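Protein ACDH-11, isoform b (Caenorhabditis elegans, PDB 4Y9J) is an acyl-CoA dehydrogenase-family flavoprotein that binds flavin-adenine dinucleotide and assembles from four protein chains. Local coordinates at residues 276-281 against 435-440; 139-144 against 280-285. One frame throughout, in Å; residues are numbered along the deposited sequence.

Contact 1: 276-281 against 435-440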
# COMPACT_ATOMS: atom_id res chain seq x y z
N ASN B 276 12.48 4.65 6.87
CA ASN B 276 11.95 3.31 6.64
C ASN B 276 12.78 2.27 7.38
O ASN B 276 13.90 1.97 6.98
CB ASN B 276 11.95 3.07 5.12
CG ASN B 276 11.46 1.68 4.73
OD1 ASN B 276 11.01 0.87 5.54
ND2 ASN B 276 11.63 1.39 3.45
N LYS B 277 12.27 1.80 8.54
CA LYS B 277 13.12 1.21 9.58
C LYS B 277 12.86 -0.26 9.72
O LYS B 277 11.71 -0.73 9.51
CB LYS B 277 12.85 1.88 10.92
CG LYS B 277 13.10 3.39 10.89
CD LYS B 277 12.93 4.07 12.23
CE LYS B 277 11.44 4.37 12.45
NZ LYS B 277 11.16 4.83 13.84
N LEU B 278 13.89 -1.00 10.07
CA LEU B 278 13.72 -2.43 10.39
C LEU B 278 12.64 -2.71 11.40
O LEU B 278 11.76 -3.63 11.23
CB LEU B 278 15.06 -3.05 10.88
CG LEU B 278 15.03 -4.47 11.46
CD1 LEU B 278 14.43 -5.48 10.48
CD2 LEU B 278 16.45 -4.87 11.92
N GLY B 279 12.76 -1.98 12.51
CA GLY B 279 11.78 -1.99 13.56
C GLY B 279 11.54 -0.61 14.09
O GLY B 279 11.96 0.36 13.47
N THR B 280 10.89 -0.51 15.27
CA THR B 280 10.35 0.76 15.72
C THR B 280 9.44 1.44 14.69
O THR B 280 9.30 2.69 14.65
CB THR B 280 11.43 1.76 16.28
OG1 THR B 280 12.17 2.35 15.22
CG2 THR B 280 12.47 1.05 17.28
N LYS B 281 8.82 0.64 13.84
CA LYS B 281 8.00 1.17 12.77
C LYS B 281 6.79 2.01 13.29
O LYS B 281 6.27 2.84 12.56
CB LYS B 281 7.47 0.00 11.83
CG LYS B 281 8.54 -0.72 11.05
CD LYS B 281 7.91 -1.73 10.03
CE LYS B 281 8.92 -2.35 9.09
NZ LYS B 281 9.41 -1.30 8.17
N LEU B 435 8.95 -8.26 18.24
CA LEU B 435 9.83 -8.30 19.38
C LEU B 435 11.26 -8.35 18.94
O LEU B 435 12.11 -7.65 19.53
CB LEU B 435 9.52 -9.49 20.31
CG LEU B 435 8.11 -9.47 20.91
CD1 LEU B 435 7.89 -10.81 21.57
CD2 LEU B 435 8.01 -8.33 21.91
N LEU B 436 11.58 -9.13 17.90
CA LEU B 436 12.97 -9.23 17.43
C LEU B 436 13.42 -7.94 16.69
O LEU B 436 14.51 -7.39 16.97
CB LEU B 436 13.13 -10.40 16.47
CG LEU B 436 14.50 -10.63 15.90
CD1 LEU B 436 15.49 -11.08 16.95
CD2 LEU B 436 14.42 -11.65 14.80
N ARG B 437 12.58 -7.46 15.76
CA ARG B 437 12.89 -6.28 14.96
C ARG B 437 13.12 -5.04 15.90
O ARG B 437 14.06 -4.25 15.70
CB ARG B 437 11.79 -6.05 13.93
CG ARG B 437 11.75 -7.17 12.85
CD ARG B 437 10.87 -6.76 11.70
NE ARG B 437 9.48 -6.78 12.05
CZ ARG B 437 8.75 -5.77 12.44
NH1 ARG B 437 9.23 -4.53 12.49
NH2 ARG B 437 7.46 -5.99 12.69
N ASP B 438 12.24 -4.88 16.86
CA ASP B 438 12.31 -3.84 17.86
C ASP B 438 13.50 -3.97 18.85
O ASP B 438 14.22 -3.00 19.10
CB ASP B 438 10.96 -3.66 18.59
CG ASP B 438 9.80 -3.12 17.64
OD1 ASP B 438 9.99 -2.88 16.39
OD2 ASP B 438 8.63 -2.89 18.16
N ALA B 439 13.75 -5.18 19.33
CA ALA B 439 14.89 -5.45 20.21
C ALA B 439 16.22 -5.08 19.52
O ALA B 439 17.15 -4.66 20.19
CB ALA B 439 14.92 -6.93 20.62
N GLN B 440 16.29 -5.20 18.19
CA GLN B 440 17.47 -4.84 17.43
C GLN B 440 17.80 -3.34 17.45
O GLN B 440 18.93 -2.96 17.17
CB GLN B 440 17.37 -5.43 16.00
CG GLN B 440 18.46 -5.05 15.04
CD GLN B 440 19.83 -5.63 15.46
OE1 GLN B 440 20.63 -4.93 16.16
NE2 GLN B 440 20.05 -6.85 15.17
O HOH W 1 8.35 -2.31 14.24
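R437 and D438 of helix 432-439 reach out to L278 and T280 in a buried, mainly polar contact between a helix and a loop, the loop being the one that leads from strand 269-274 to strand 285-298. The backbones come close, with G279 CA 4.6 Å from R437 CA. The R437 chain bends at its third torsion (chi3 -72°), which turns NE off the line of the preceding carbons. R437 NH1 then gives a fairly straight hydrogen bond to L278 O, 3.0 Å long (160° at the hydrogen), on a lone pair in the carbonyl plane and at the guanidinium edge. Beside this bond, L278 CD1 rests on R437 CG and CD, while its other methyl, CD2, lies 3.7 Å from Q440 CG. One residue along the helix, D438 OD1 accepts a hydrogen bond from T280 N at 2.8 Å, from above the carboxylate plane (53° out of it). Water 1 donates a hydrogen bond to the same oxygen and accepts one each from K281 N and R437 NH1, so one water ties both segments together. The K281 chain crosses the arginine at about a right angle, K281 CD 4.0 Å from R437 NH1. K281 NZ donates to K277 O and stays 5.4 Å from R437 NH1; the K277 carbonyl and the acids on R437 probably offset the like charges. Two acids take the rest of the guanidinium: E428 at NE and E73 at NH2, both salt bridges. On the loop side, K277 NZ grips both T280 OG1 and T280 O, and T280 OG1 donates to G279 O; T280 and K277 both touch FAD. Around the helix, L435 packs on helices 304-338 and 389-419, L436 on 389-419, and R437 O and Q440 meet Y426 and S415 of the second subunit.

Contact 2: 139-144 against 280-285. With UCC (S-{(3S,5R,9R)-1-[(2R,3S,4R,5R)-5-(6-amino-9H-purin-9-yl)-4-hydroxy-3-(phosphonooxy)tetrahydrofuran-2-yl]-3,5,9-trihydroxy-8,8-dimethyl-3,5-dioxido-10,14-dioxo-2,4,6-trioxa-11,15-diaza-3lambda~5~,5lambda~5~-diphosphaheptadecan-17-yl} undecanethioate), chain F.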
# COMPACT_ATOMS: atom_id res chain seq x y z
N ALA B 139 4.34 -1.24 24.44
CA ALA B 139 4.18 0.17 24.33
C ALA B 139 4.01 0.67 22.92
O ALA B 139 3.76 1.83 22.73
CB ALA B 139 5.43 0.86 24.93
N GLY B 140 4.17 -0.20 21.95
CA GLY B 140 4.18 0.26 20.56
C GLY B 140 5.23 1.33 20.33
O GLY B 140 5.01 2.25 19.59
N LEU B 141 6.35 1.21 21.03
CA LEU B 141 7.43 2.16 21.02
C LEU B 141 7.18 3.54 21.59
O LEU B 141 8.01 4.46 21.45
CB LEU B 141 8.08 2.23 19.60
CG LEU B 141 9.39 1.52 19.47
CD1 LEU B 141 10.46 2.20 20.34
CD2 LEU B 141 9.30 0.05 19.76
N VAL B 142 6.06 3.72 22.27
CA VAL B 142 5.86 4.89 23.12
C VAL B 142 6.91 4.97 24.24
O VAL B 142 7.19 6.08 24.71
CB VAL B 142 4.38 5.02 23.54
CG1 VAL B 142 4.21 6.20 24.54
CG2 VAL B 142 3.56 5.34 22.29
N SER B 143 7.56 3.85 24.54
CA SER B 143 8.72 3.84 25.33
C SER B 143 9.78 4.82 24.90
O SER B 143 10.53 5.28 25.74
CB SER B 143 9.32 2.42 25.32
OG SER B 143 9.35 1.95 23.94
N CYS B 144 9.95 5.08 23.60
CA CYS B 144 10.98 6.00 23.15
C CYS B 144 10.74 7.46 23.56
O CYS B 144 11.56 8.04 24.30
CB CYS B 144 11.22 5.81 21.65
SG CYS B 144 12.04 7.14 20.84
N THR B 280 10.89 -0.51 15.27
CA THR B 280 10.35 0.76 15.72
C THR B 280 9.44 1.44 14.69
O THR B 280 9.30 2.69 14.65
CB THR B 280 11.43 1.76 16.28
OG1 THR B 280 12.17 2.35 15.22
CG2 THR B 280 12.47 1.05 17.28
N LYS B 281 8.82 0.64 13.84
CA LYS B 281 8.00 1.17 12.77
C LYS B 281 6.79 2.01 13.29
O LYS B 281 6.27 2.84 12.56
CB LYS B 281 7.47 0.00 11.83
CG LYS B 281 8.54 -0.72 11.05
CD LYS B 281 7.91 -1.73 10.03
CE LYS B 281 8.92 -2.35 9.09
NZ LYS B 281 9.41 -1.30 8.17
N GLN B 282 6.38 1.75 14.51
CA GLN B 282 5.34 2.48 15.19
C GLN B 282 5.70 3.94 15.39
O GLN B 282 4.81 4.82 15.40
CB GLN B 282 5.02 1.89 16.59
CG GLN B 282 4.94 0.36 16.70
CD GLN B 282 6.30 -0.30 16.96
OE1 GLN B 282 7.36 0.22 16.62
NE2 GLN B 282 6.25 -1.43 17.54
N LEU B 283 6.98 4.17 15.60
CA LEU B 283 7.54 5.47 16.00
C LEU B 283 7.81 6.38 14.79
O LEU B 283 8.51 5.97 13.87
CB LEU B 283 8.84 5.17 16.76
CG LEU B 283 9.74 6.32 17.08
CD1 LEU B 283 9.16 7.12 18.22
CD2 LEU B 283 11.08 5.75 17.56
N PRO B 284 7.35 7.64 14.82
CA PRO B 284 7.73 8.44 13.65
C PRO B 284 9.13 8.99 13.79
O PRO B 284 9.39 9.71 14.76
CB PRO B 284 6.74 9.57 13.66
CG PRO B 284 6.15 9.55 15.02
CD PRO B 284 6.28 8.24 15.60
N THR B 285 10.03 8.59 12.95
CA THR B 285 11.40 9.10 12.99
C THR B 285 11.63 9.81 11.68
O THR B 285 11.51 9.23 10.60
CB THR B 285 12.44 7.97 13.22
OG1 THR B 285 12.18 7.27 14.45
CG2 THR B 285 13.86 8.48 13.15
OA1 UCC F . 19.73 7.69 19.68
CA1 UCC F . 19.01 8.65 20.15
CA2 UCC F . 17.51 8.68 20.45
CA3 UCC F . 16.75 7.39 20.56
CA4 UCC F . 15.73 7.41 21.74
CA5 UCC F . 16.19 6.42 22.83
CA6 UCC F . 15.05 5.64 23.37
CA7 UCC F . 15.50 4.66 24.45
CA8 UCC F . 14.15 4.22 24.87
CA9 UCC F . 13.86 2.83 25.05
C10 UCC F . 12.88 2.30 24.10
C11 UCC F . 13.72 1.25 23.37
S UCC F . 19.57 10.19 20.51
CP1 UCC F . 21.36 10.27 20.11
CP2 UCC F . 22.24 9.34 20.88
NP1 UCC F . 23.67 9.65 20.72
CP3 UCC F . 24.52 9.09 21.59
OP1 UCC F . 24.20 8.24 22.42
CP4 UCC F . 25.95 9.59 21.56
CP5 UCC F . 26.90 8.40 21.44
NP2 UCC F . 28.22 9.00 21.63
CP6 UCC F . 28.77 9.25 22.81
OP2 UCC F . 28.28 8.91 23.88
CP8 UCC F . 30.14 9.90 22.74
OP3 UCC F . 31.03 9.23 23.69
CPB UCC F . 30.23 11.34 23.19
CP7 UCC F . 29.48 11.78 24.46
CP9 UCC F . 29.13 12.00 22.24
CPA UCC F . 31.40 12.13 22.57
O7 UCC F . 31.35 13.51 23.02
P2 UCC F . 32.68 14.43 22.98
O21 UCC F . 32.36 15.84 23.43
O22 UCC F . 33.40 14.09 21.67
O6 UCC F . 33.56 13.65 24.11
P1 UCC F . 34.11 14.20 25.50
O11 UCC F . 35.04 15.39 25.35
O12 UCC F . 34.61 12.95 26.16
O5' UCC F . 32.67 14.67 26.20
C5' UCC F . 32.46 16.05 26.57
C4' UCC F . 32.04 16.19 28.05
C3' UCC F . 33.11 15.64 28.99
O3' UCC F . 33.00 16.42 30.15
P3 UCC F . 34.15 17.37 30.65
O33 UCC F . 33.52 18.05 31.84
O32 UCC F . 34.30 18.39 29.54
O31 UCC F . 35.34 16.42 30.91
C2' UCC F . 32.69 14.21 29.31
O2' UCC F . 33.03 13.76 30.62
O4' UCC F . 30.85 15.41 28.29
C1' UCC F . 31.17 14.41 29.25
N9 UCC F . 30.38 13.19 29.01
C4 UCC F . 29.64 12.63 29.96
N3 UCC F . 29.32 12.94 31.24
C8 UCC F . 30.35 12.46 27.87
N7 UCC F . 29.52 11.41 28.05
C5 UCC F . 29.05 11.46 29.32
C6 UCC F . 28.09 10.68 30.14
N6 UCC F . 27.50 9.58 29.61
N1 UCC F . 27.90 11.06 31.45
C2 UCC F . 28.50 12.15 31.96
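L141 and Q282 form the tight part of this buried contact, where the turn before helix 143-158 meets the turn 280-283 of the loop ahead of strand 285-298. The first is a type I' beta turn over A139-V142, with G140 and L141 both at positive phi; the second is type I. Tightest is G140 O, 3.0 Å from Q282 CB, a close carbonyl-to-aliphatic approach that continues along Q282 CG. The glutamine then bends (chi2 87°, placing CD), and the Q282 and L141 side chains cross at about a right angle. Q282 OE1 sits 3.7 Å from L141 CB and about as far from CG and CD2, a buried oxygen facing hydrocarbon and without a polar partner, whereas NE2 donates to D438 of helix 432-439. L141 holds an unusual first torsion, chi1 -104°, away from the staggered positions. Its CG lies 3.8 Å from T280 CB and its CD1 touches T280 CG2. The L141-L283 pair is looser, CB to CB 4.2 Å, and no hydrogen bond joins the two segments anywhere. C144 closes this end. Its sulfur, SG, comes within 3.7 Å of L283 CD2 and also lies 3.8 Å from UCC CA4, bridging loop and ligand by apolar contact. S143 OG approaches UCC C10, near the end of the same ligand chain, at 3.6 Å. Solvent lies on yet another side, at partly exposed K281, whose CB points away from 139-144. Thus the N-terminal helical part and the middle beta part of the acyl-CoA dehydrogenase fold meet turn to turn, and S143 and C144 line the pocket that holds UCC.

Contacts 1 and 2 share T280 and K281 and have centres about 9 Å apart, so a single loop is held both by helix 432-439 in contact 1 and by segment 139-144 in contact 2. D438 joins them directly, its OD2 lying 2.9 Å from Q282 NE2, a probable hydrogen bond, and 3.4 Å from L141 CD2. Farther along the loop, K277 NZ and T285 OG1 are 2.7 Å apart, again probably hydrogen-bonded. Both contacts border the ligands: the T280 side chain is about 4 Å from FAD and about 6 Å from UCC, K277 and T285 also touch FAD, and S143 and C144 belong to the UCC pocket.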